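Local coordinates for protein type-2 restriction enzyme AgeI (Thalassobius gelatinovorus, PDB 5DWA) that recognises the double-stranded sequence 5'-ACCGGT-3' and cleaves it after the first A, acting as a PD-(D/E)XK restriction endonuclease that dimerizes to cut DNA, at residues S64-H69 with D208-R212; V169-E173 with G213-T217; R225-E229 with T244-N248. One frame throughout, in Å; residues are numbered along the deposited sequence.

Contact 1 of 3, residues S64-H69 with D208-R212; sequences SDLWHH and DLVNR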
loop_
_atom_site.group_PDB
_atom_site.type_symbol
_atom_site.label_atom_id
_atom_site.label_comp_id
_atom_site.label_asym_id
_atom_site.label_seq_id
_atom_site.Cartn_x
_atom_site.Cartn_y
_atom_site.Cartn_z
ATOM N N SER A 64 -3.414 19.526 -8.482
ATOM C CA SER A 64 -3.289 18.083 -8.640
ATOM C C SER A 64 -2.812 17.721 -10.050
ATOM O O SER A 64 -2.033 16.782 -10.219
ATOM C CB SER A 64 -4.617 17.400 -8.328
ATOM O OG SER A 64 -4.477 15.994 -8.275
ATOM N N ASP A 65 -3.265 18.479 -11.049
ATOM C CA ASP A 65 -2.817 18.272 -12.426
ATOM C C ASP A 65 -1.361 18.691 -12.613
ATOM O O ASP A 65 -0.629 18.059 -13.369
ATOM C CB ASP A 65 -3.706 19.039 -13.416
ATOM C CG ASP A 65 -5.030 18.345 -13.680
ATOM O OD1 ASP A 65 -5.398 17.426 -12.923
ATOM O OD2 ASP A 65 -5.710 18.729 -14.652
ATOM N N LEU A 66 -0.926 19.739 -11.915
ATOM C CA LEU A 66 0.473 20.132 -12.004
ATOM C C LEU A 66 1.355 19.036 -11.431
ATOM O O LEU A 66 2.430 18.751 -11.946
ATOM C CB LEU A 66 0.735 21.447 -11.276
ATOM C CG LEU A 66 0.114 22.699 -11.893
ATOM C CD1 LEU A 66 0.348 23.893 -10.991
ATOM C CD2 LEU A 66 0.715 22.946 -13.274
ATOM N N TRP A 67 0.901 18.420 -10.348
ATOM C CA TRP A 67 1.665 17.338 -9.748
ATOM C C TRP A 67 1.699 16.118 -10.660
ATOM O O TRP A 67 2.757 15.544 -10.914
ATOM C CB TRP A 67 1.061 16.963 -8.398
ATOM C CG TRP A 67 1.844 16.000 -7.580
ATOM C CD1 TRP A 67 1.837 14.638 -7.663
ATOM C CD2 TRP A 67 2.732 16.337 -6.514
ATOM N NE1 TRP A 67 2.678 14.102 -6.707
ATOM C CE2 TRP A 67 3.237 15.128 -5.992
ATOM C CE3 TRP A 67 3.140 17.551 -5.944
ATOM C CZ2 TRP A 67 4.147 15.104 -4.921
ATOM C CZ3 TRP A 67 4.028 17.523 -4.876
ATOM C CH2 TRP A 67 4.521 16.303 -4.373
ATOM N N HIS A 68 0.521 15.725 -11.142
ATOM C CA HIS A 68 0.361 14.455 -11.832
ATOM C C HIS A 68 0.727 14.503 -13.306
ATOM O O HIS A 68 1.334 13.561 -13.811
ATOM C CB HIS A 68 -1.084 13.962 -11.680
ATOM C CG HIS A 68 -1.350 12.648 -12.341
ATOM N ND1 HIS A 68 -0.630 11.510 -12.053
ATOM C CD2 HIS A 68 -2.259 12.293 -13.280
ATOM C CE1 HIS A 68 -1.082 10.509 -12.789
ATOM N NE2 HIS A 68 -2.071 10.959 -13.541
ATOM N N HIS A 69 0.343 15.575 -13.999
ATOM C CA HIS A 69 0.570 15.648 -15.443
ATOM C C HIS A 69 1.870 16.361 -15.798
ATOM O O HIS A 69 2.353 16.220 -16.920
ATOM C CB HIS A 69 -0.595 16.353 -16.166
ATOM C CG HIS A 69 -1.866 15.562 -16.192
ATOM N ND1 HIS A 69 -1.901 14.211 -16.448
ATOM C CD2 HIS A 69 -3.153 15.944 -16.011
ATOM C CE1 HIS A 69 -3.150 13.787 -16.414
ATOM N NE2 HIS A 69 -3.932 14.821 -16.152
ATOM N N ASP A 208 -9.406 8.207 -19.883
ATOM C CA ASP A 208 -9.143 9.384 -20.704
ATOM C C ASP A 208 -8.145 10.367 -20.092
ATOM O O ASP A 208 -8.084 11.525 -20.504
ATOM C CB ASP A 208 -10.463 10.109 -21.005
ATOM C CG ASP A 208 -11.121 10.700 -19.759
ATOM O OD1 ASP A 208 -10.583 10.539 -18.640
ATOM O OD2 ASP A 208 -12.191 11.324 -19.910
ATOM N N LEU A 209 -7.390 9.900 -19.096
ATOM C CA LEU A 209 -6.331 10.679 -18.433
ATOM C C LEU A 209 -6.801 11.902 -17.645
ATOM O O LEU A 209 -5.981 12.610 -17.072
ATOM C CB LEU A 209 -5.277 11.144 -19.445
ATOM C CG LEU A 209 -4.158 10.160 -19.792
ATOM C CD1 LEU A 209 -3.439 10.614 -21.058
ATOM C CD2 LEU A 209 -3.166 10.011 -18.640
ATOM N N VAL A 210 -8.102 12.153 -17.603
ATOM C CA VAL A 210 -8.598 13.272 -16.819
ATOM C C VAL A 210 -8.497 12.919 -15.334
ATOM O O VAL A 210 -8.970 11.879 -14.892
ATOM C CB VAL A 210 -10.044 13.641 -17.201
ATOM C CG1 VAL A 210 -10.525 14.832 -16.392
ATOM C CG2 VAL A 210 -10.110 13.965 -18.696
ATOM N N ASN A 211 -7.870 13.806 -14.575
ATOM C CA ASN A 211 -7.539 13.550 -13.182
ATOM C C ASN A 211 -8.702 13.871 -12.241
ATOM O O ASN A 211 -8.744 14.934 -11.614
ATOM C CB ASN A 211 -6.284 14.357 -12.861
ATOM C CG ASN A 211 -5.862 14.268 -11.411
ATOM O OD1 ASN A 211 -6.153 13.299 -10.715
ATOM N ND2 ASN A 211 -5.151 15.288 -10.959
ATOM N N ARG A 212 -9.641 12.933 -12.150
ATOM C CA ARG A 212 -10.887 13.166 -11.437
ATOM C C ARG A 212 -10.797 12.822 -9.956
ATOM O O ARG A 212 -11.710 13.123 -9.194
ATOM C CB ARG A 212 -12.022 12.366 -12.087
ATOM C CG ARG A 212 -12.266 12.771 -13.523
ATOM C CD ARG A 212 -13.497 12.104 -14.098
ATOM N NE ARG A 212 -13.753 12.614 -15.441
ATOM C CZ ARG A 212 -13.192 12.124 -16.542
ATOM N NH1 ARG A 212 -12.366 11.088 -16.467
ATOM N NH2 ARG A 212 -13.464 12.661 -17.725
HETATM O O HOH W 1 -6.564 16.092 -15.914
#
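The side-chain amide of N211 is the polar centre of this contact, spending its two N-H groups on neighbouring residues of the helix. N211 ND2 donates to S64 OG at 2.9 Å and to D65 OD1, also at 2.9 Å. Both acceptors lie close to the amide plane, and D65 OD1 is approached nearly along its C-O axis. The N211 side chain leaves with CG anti to the backbone N (chi1 176°), which extends the amide toward the helix. Its OD1 accepts from the backbone N of K200, and these three bonds together hold the amide at both ends and fix its rotation. S64 OG has a second partner in L197 O. Asparagine suits the place because one short, flat group offers both donors and an acceptor.

A water carries the second polar link. It donates to D65 OD2 and accepts from the backbone N of N211. The same water lies 2.9 Å from H69 NE2, in the plane of that ring. R243 forms a salt bridge with D65 OD2, so both carboxylate oxygens have work to do.

Packing is lighter. The H69 ring turns an edge toward the loop, with CE1 3.1 Å from L209 O, and stands nearly perpendicular to the N211 amide. Against strands 2-8 and 11-16, H69 packs on L3 and V15, and L209 on L5, F7, A13 and V15.

Within the loop, R212 and D208 form an end-on salt bridge, NH1 to OD1 and NH2 to OD2, and D208 OD1 also accepts from V210 N. An Asx turn at D208 and an inverse gamma turn centred on N211 thus shape the loop after strand 191-196, while N211 and the water join it to the start of helix 63-78.

Contact 2 of 3, residues V169-E173 with G213-T217; sequences VSLAE and GELGT. With nucleotides of chain D; nucleotides of chain C.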
loop_
_atom_site.group_PDB
_atom_site.type_symbol
_atom_site.label_atom_id
_atom_site.label_comp_id
_atom_site.label_asym_id
_atom_site.label_seq_id
_atom_site.Cartn_x
_atom_site.Cartn_y
_atom_site.Cartn_z
ATOM N N VAL A 169 -0.627 12.053 -1.589
ATOM C CA VAL A 169 -0.820 12.499 -2.962
ATOM C C VAL A 169 -2.085 11.867 -3.540
ATOM O O VAL A 169 -2.913 12.548 -4.143
ATOM C CB VAL A 169 0.374 12.142 -3.839
ATOM C CG1 VAL A 169 0.026 12.316 -5.328
ATOM C CG2 VAL A 169 1.588 12.976 -3.444
ATOM N N SER A 170 -2.237 10.571 -3.301
ATOM C CA SER A 170 -3.353 9.808 -3.844
ATOM C C SER A 170 -3.891 8.908 -2.756
ATOM O O SER A 170 -3.146 8.467 -1.889
ATOM C CB SER A 170 -2.914 8.987 -5.062
ATOM O OG SER A 170 -1.757 8.211 -4.777
ATOM N N LEU A 171 -5.188 8.619 -2.813
ATOM C CA LEU A 171 -5.844 7.903 -1.725
ATOM C C LEU A 171 -5.830 6.390 -1.919
ATOM O O LEU A 171 -5.469 5.659 -0.993
ATOM C CB LEU A 171 -7.278 8.406 -1.565
ATOM C CG LEU A 171 -7.410 9.889 -1.212
ATOM C CD1 LEU A 171 -8.875 10.268 -1.010
ATOM C CD2 LEU A 171 -6.578 10.236 0.036
ATOM N N ALA A 172 -6.199 5.934 -3.124
ATOM C CA ALA A 172 -6.378 4.503 -3.414
ATOM C C ALA A 172 -7.068 3.842 -2.229
ATOM O O ALA A 172 -8.055 4.373 -1.733
ATOM C CB ALA A 172 -5.045 3.824 -3.729
ATOM N N GLU A 173 -6.568 2.709 -1.752
ATOM C CA GLU A 173 -7.079 2.213 -0.475
ATOM C C GLU A 173 -6.039 2.426 0.607
ATOM O O GLU A 173 -6.203 1.992 1.748
ATOM C CB GLU A 173 -7.469 0.737 -0.558
ATOM C CG GLU A 173 -8.798 0.487 -1.259
ATOM C CD GLU A 173 -9.960 1.238 -0.630
ATOM O OE1 GLU A 173 -9.940 1.511 0.593
ATOM O OE2 GLU A 173 -10.902 1.567 -1.374
ATOM N N GLY A 213 -9.707 12.181 -9.547
ATOM C CA GLY A 213 -9.578 11.794 -8.149
ATOM C C GLY A 213 -10.448 10.608 -7.759
ATOM O O GLY A 213 -11.059 9.963 -8.612
ATOM N N GLU A 214 -10.526 10.337 -6.460
ATOM C CA GLU A 214 -11.139 9.108 -5.968
ATOM C C GLU A 214 -12.168 9.336 -4.867
ATOM O O GLU A 214 -12.464 8.422 -4.099
ATOM C CB GLU A 214 -10.050 8.155 -5.464
ATOM C CG GLU A 214 -9.091 7.722 -6.553
ATOM C CD GLU A 214 -7.946 6.861 -6.058
ATOM O OE1 GLU A 214 -6.922 7.419 -5.608
ATOM O OE2 GLU A 214 -8.064 5.621 -6.143
ATOM N N LEU A 215 -12.717 10.542 -4.794
ATOM C CA LEU A 215 -13.655 10.869 -3.732
ATOM C C LEU A 215 -15.120 10.902 -4.175
ATOM O O LEU A 215 -16.000 11.136 -3.355
ATOM C CB LEU A 215 -13.266 12.205 -3.088
ATOM C CG LEU A 215 -12.074 12.083 -2.135
ATOM C CD1 LEU A 215 -11.460 13.441 -1.797
ATOM C CD2 LEU A 215 -12.522 11.360 -0.858
ATOM N N GLY A 216 -15.387 10.653 -5.454
ATOM C CA GLY A 216 -16.765 10.612 -5.922
ATOM C C GLY A 216 -17.513 11.903 -5.646
ATOM O O GLY A 216 -16.925 12.980 -5.638
ATOM N N THR A 217 -18.817 11.795 -5.409
ATOM C CA THR A 217 -19.649 12.955 -5.122
ATOM C C THR A 217 -20.502 12.653 -3.897
ATOM O O THR A 217 -20.626 11.494 -3.520
ATOM C CB THR A 217 -20.565 13.300 -6.309
ATOM O OG1 THR A 217 -21.483 12.219 -6.514
ATOM C CG2 THR A 217 -19.750 13.532 -7.582
ATOM P P DA D 4 -11.002 -2.933 -1.547
ATOM O OP1 DA D 4 -11.592 -4.275 -1.298
ATOM O OP2 DA D 4 -11.097 -1.874 -0.518
ATOM O "O5'" DA D 4 -9.461 -3.117 -1.925
ATOM C "C5'" DA D 4 -9.056 -4.272 -2.626
ATOM C "C4'" DA D 4 -7.640 -4.132 -3.133
ATOM O "O4'" DA D 4 -7.617 -3.291 -4.305
ATOM C "C3'" DA D 4 -6.645 -3.502 -2.154
ATOM O "O3'" DA D 4 -5.446 -4.196 -2.247
ATOM C "C2'" DA D 4 -6.463 -2.097 -2.713
ATOM C "C1'" DA D 4 -6.523 -2.429 -4.187
ATOM N N9 DA D 4 -6.719 -1.293 -5.055
ATOM C C8 DA D 4 -7.081 -0.025 -4.704
ATOM N N7 DA D 4 -7.182 0.792 -5.721
ATOM C C5 DA D 4 -6.860 -0.007 -6.814
ATOM C C6 DA D 4 -6.765 0.256 -8.193
ATOM N N6 DA D 4 -7.013 1.448 -8.736
ATOM N N1 DA D 4 -6.418 -0.765 -8.998
ATOM C C2 DA D 4 -6.170 -1.961 -8.460
ATOM N N3 DA D 4 -6.223 -2.327 -7.185
ATOM C C4 DA D 4 -6.576 -1.291 -6.412
ATOM P P DG D 3 -14.026 2.790 -4.628
ATOM O OP1 DG D 3 -15.240 3.071 -3.826
ATOM O OP2 DG D 3 -13.038 3.856 -4.872
ATOM O "O5'" DG D 3 -13.264 1.530 -3.997
ATOM C "C5'" DG D 3 -13.982 0.325 -3.792
ATOM C "C4'" DG D 3 -13.123 -0.909 -4.035
ATOM O "O4'" DG D 3 -12.680 -0.972 -5.419
ATOM C "C3'" DG D 3 -11.863 -1.031 -3.191
ATOM O "O3'" DG D 3 -11.665 -2.424 -2.913
ATOM C "C2'" DG D 3 -10.784 -0.483 -4.134
ATOM C "C1'" DG D 3 -11.264 -1.051 -5.464
ATOM N N9 DG D 3 -10.828 -0.316 -6.652
ATOM C C8 DG D 3 -10.932 1.035 -6.878
ATOM N N7 DG D 3 -10.507 1.397 -8.061
ATOM C C5 DG D 3 -10.133 0.201 -8.671
ATOM C C6 DG D 3 -9.612 -0.047 -9.968
ATOM O O6 DG D 3 -9.367 0.762 -10.864
ATOM N N1 DG D 3 -9.365 -1.395 -10.177
ATOM C C2 DG D 3 -9.602 -2.387 -9.262
ATOM N N2 DG D 3 -9.300 -3.634 -9.648
ATOM N N3 DG D 3 -10.092 -2.170 -8.044
ATOM C C4 DG D 3 -10.340 -0.861 -7.826
ATOM P P DC C 6 2.148 8.058 -0.695
ATOM O OP1 DC C 6 1.793 9.467 -0.722
ATOM O OP2 DC C 6 1.335 7.046 0.002
ATOM O "O5'" DC C 6 2.270 7.602 -2.220
ATOM C "C5'" DC C 6 3.116 8.306 -3.079
ATOM C "C4'" DC C 6 3.173 7.597 -4.410
ATOM O "O4'" DC C 6 3.641 6.245 -4.225
ATOM C "C3'" DC C 6 1.854 7.498 -5.158
ATOM O "O3'" DC C 6 2.118 7.704 -6.515
ATOM C "C2'" DC C 6 1.398 6.056 -4.892
ATOM C "C1'" DC C 6 2.725 5.318 -4.780
ATOM N N1 DC C 6 2.697 4.163 -3.863
ATOM C C2 DC C 6 3.080 2.891 -4.306
ATOM O O2 DC C 6 3.390 2.719 -5.490
ATOM N N3 DC C 6 3.075 1.866 -3.420
ATOM C C4 DC C 6 2.746 2.082 -2.150
ATOM N N4 DC C 6 2.750 1.040 -1.317
ATOM C C5 DC C 6 2.389 3.372 -1.678
ATOM C C6 DC C 6 2.384 4.373 -2.553
HETATM O O HOH W 2 -6.866 10.121 -4.864
#
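With chi1 at -63° and an extended chi2 of 176°, the E214 chain reaches straight across to the backbone of L171 and A172, its carboxylate arriving beside their N-H groups. L171 has much the same first torsion, CG lying anti to its own carbonyl carbon, which turns its isobutyl group toward L215.

E214 OE1 accepts from A172 N at 3.0 Å, along a fairly straight path of 162° that meets the oxygen from above the carboxylate plane. E214 OE2 rests 3.4 Å from A172 CA. A water extends the grip: it accepts from L171 N at 3.0 Å and lies 2.8 Å from E214 OE1, to which it probably donates. E214 was modelled in two conformers, and the links described are those of one of them, to be read with that caution.

Beside the polar pair, L171 CD1 meets L215 CD2 at 3.8 Å, the two leucines crossing at about a right angle. K224 of helix 223-230 packs against L171, E214 and L215. The positive phi values of G213 and G216 suit glycine on either side of E214 and L215.

The 169-173 loop also faces DNA. S170 OG bonds a phosphate, and E173 OE2 lies 3.3 Å from C3' of DG3 of chain D while forming a salt bridge with K224. E214 accepts from the A172 N-H directly and meets that of L171 through a water, in a loop without regular secondary structure. Its side chain thus bonds the main chain of the loop whose S170 and E173 face the nucleic acid, consistent with positioning that loop.

Contact 3 of 3, residues R225-E229 with T244-N248; sequences RNYIE and TSPSN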
loop_
_atom_site.group_PDB
_atom_site.type_symbol
_atom_site.label_atom_id
_atom_site.label_comp_id
_atom_site.label_asym_id
_atom_site.label_seq_id
_atom_site.Cartn_x
_atom_site.Cartn_y
_atom_site.Cartn_z
ATOM N N ARG A 225 -14.992 8.634 0.408
ATOM C CA ARG A 225 -15.824 9.740 0.861
ATOM C C ARG A 225 -16.657 9.297 2.062
ATOM O O ARG A 225 -16.905 10.079 2.978
ATOM C CB ARG A 225 -16.735 10.258 -0.250
ATOM C CG ARG A 225 -17.582 11.449 0.185
ATOM C CD ARG A 225 -18.385 12.036 -0.961
ATOM N NE ARG A 225 -17.527 12.639 -1.974
ATOM C CZ ARG A 225 -17.196 13.927 -2.005
ATOM N NH1 ARG A 225 -17.643 14.760 -1.070
ATOM N NH2 ARG A 225 -16.405 14.379 -2.966
ATOM N N ASN A 226 -17.066 8.032 2.057
ATOM C CA ASN A 226 -17.813 7.469 3.177
ATOM C C ASN A 226 -16.980 7.443 4.463
ATOM O O ASN A 226 -17.517 7.648 5.544
ATOM C CB ASN A 226 -18.312 6.054 2.841
ATOM C CG ASN A 226 -19.439 6.051 1.819
ATOM O OD1 ASN A 226 -20.191 7.019 1.704
ATOM N ND2 ASN A 226 -19.567 4.955 1.080
ATOM N N TYR A 227 -15.675 7.197 4.343
ATOM C CA TYR A 227 -14.783 7.233 5.506
ATOM C C TYR A 227 -14.887 8.576 6.219
ATOM O O TYR A 227 -14.923 8.649 7.450
ATOM C CB TYR A 227 -13.317 7.008 5.103
ATOM C CG TYR A 227 -12.974 5.669 4.480
ATOM C CD1 TYR A 227 -13.707 4.524 4.762
ATOM C CD2 TYR A 227 -11.894 5.556 3.610
ATOM C CE1 TYR A 227 -13.378 3.304 4.189
ATOM C CE2 TYR A 227 -11.560 4.344 3.031
ATOM C CZ TYR A 227 -12.304 3.222 3.325
ATOM O OH TYR A 227 -11.975 2.013 2.749
ATOM N N ILE A 228 -14.913 9.641 5.424
ATOM C CA ILE A 228 -14.915 11.002 5.931
ATOM C C ILE A 228 -16.301 11.494 6.331
ATOM O O ILE A 228 -16.537 11.863 7.487
ATOM C CB ILE A 228 -14.332 11.964 4.880
ATOM C CG1 ILE A 228 -12.885 11.579 4.565
ATOM C CG2 ILE A 228 -14.415 13.408 5.353
ATOM C CD1 ILE A 228 -12.421 11.996 3.173
ATOM N N GLU A 229 -17.218 11.496 5.370
ATOM C CA GLU A 229 -18.536 12.081 5.574
ATOM C C GLU A 229 -19.462 11.170 6.371
ATOM O O GLU A 229 -20.361 11.645 7.060
ATOM C CB GLU A 229 -19.173 12.422 4.222
ATOM C CG GLU A 229 -18.378 13.451 3.421
ATOM C CD GLU A 229 -19.071 13.855 2.136
ATOM O OE1 GLU A 229 -20.061 13.194 1.756
ATOM O OE2 GLU A 229 -18.629 14.838 1.510
ATOM N N THR A 244 -12.210 17.647 -7.224
ATOM C CA THR A 244 -12.813 17.008 -6.068
ATOM C C THR A 244 -14.116 17.720 -5.733
ATOM O O THR A 244 -14.159 18.950 -5.699
ATOM C CB THR A 244 -11.881 17.050 -4.832
ATOM O OG1 THR A 244 -10.626 16.428 -5.146
ATOM C CG2 THR A 244 -12.529 16.344 -3.649
ATOM N N SER A 245 -15.177 16.952 -5.510
ATOM C CA SER A 245 -16.439 17.544 -5.089
ATOM C C SER A 245 -16.402 17.810 -3.594
ATOM O O SER A 245 -16.144 16.901 -2.811
ATOM C CB SER A 245 -17.617 16.636 -5.435
ATOM O OG SER A 245 -17.736 16.487 -6.837
ATOM N N PRO A 246 -16.654 19.062 -3.198
ATOM C CA PRO A 246 -16.705 19.359 -1.766
ATOM C C PRO A 246 -17.922 18.730 -1.110
ATOM O O PRO A 246 -18.885 18.357 -1.781
ATOM C CB PRO A 246 -16.787 20.887 -1.723
ATOM C CG PRO A 246 -17.334 21.277 -3.055
ATOM C CD PRO A 246 -16.791 20.274 -4.021
ATOM N N SER A 247 -17.860 18.601 0.208
ATOM C CA SER A 247 -18.998 18.134 0.976
ATOM C C SER A 247 -20.162 19.111 0.866
ATOM O O SER A 247 -19.955 20.311 0.690
ATOM C CB SER A 247 -18.605 17.958 2.441
ATOM O OG SER A 247 -17.665 16.913 2.590
ATOM N N ASN A 248 -21.382 18.592 0.977
ATOM C CA ASN A 248 -22.547 19.446 1.166
ATOM C C ASN A 248 -22.446 20.171 2.508
ATOM O O ASN A 248 -21.540 19.900 3.301
ATOM C CB ASN A 248 -23.839 18.627 1.095
ATOM C CG ASN A 248 -24.075 18.028 -0.278
ATOM O OD1 ASN A 248 -23.702 18.609 -1.295
ATOM N ND2 ASN A 248 -24.701 16.858 -0.311
HETATM O O HOH W 3 -14.646 14.173 -5.679
HETATM O O HOH W 4 -21.695 15.737 1.322
#
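E229 OE2 is gripped by R225 NH1 at 2.8 Å and by S247 OG at 2.5 Å, the two donors reaching it from opposite faces of the carboxylate plane. The serine bond is short and comes in on the anti side, while the arginine is one helical turn back, so the salt bridge runs along the helix as S247 ties the pair to the loop. S247 OG also bonds the backbone N of I257; a serine hydroxyl can give its proton to the carboxylate and still accept there.

R225 starts with CG anti to the backbone N and bends at chi3 (-66°), which brings its guanidinium edge to S245 O. R225 NH2 lies 2.5 Å from S245 O, which is doubtfully short, and the NH1 bond to it is weak. R225 NE bonds L215 O. Since R225 was modelled in two conformers, all its guanidinium contacts call for caution.

Waters bridge at both ends: one accepts from S245 N and weakly from R225 NH2, another from N248 N at 2.9 Å with a weak bond to E229 OE1. With arginine and serine both donating to it, the negative charge on E229 would probably be stabilised; between these segments contact is mainly polar.

From the N terminus, helix 63-78 opens contact 1, with 138 residues between its segment and the partner at 208-212. Contact 2 opens inside that long loop, at 169-173 beyond strand 159-168, and closes at 213-217 just after contact 1 has closed, so the two cross. Their later segments run on directly from one another, and W67 packs on V169 between them. Contact 3 follows in series: helix 223-230 meets the 244-248 loop in a much shorter closure. It touches contact 2 through L215 and R225, and through E173 and Y227. Together they link helix 63-78, the loops leaving the central sheet and helix 223-230.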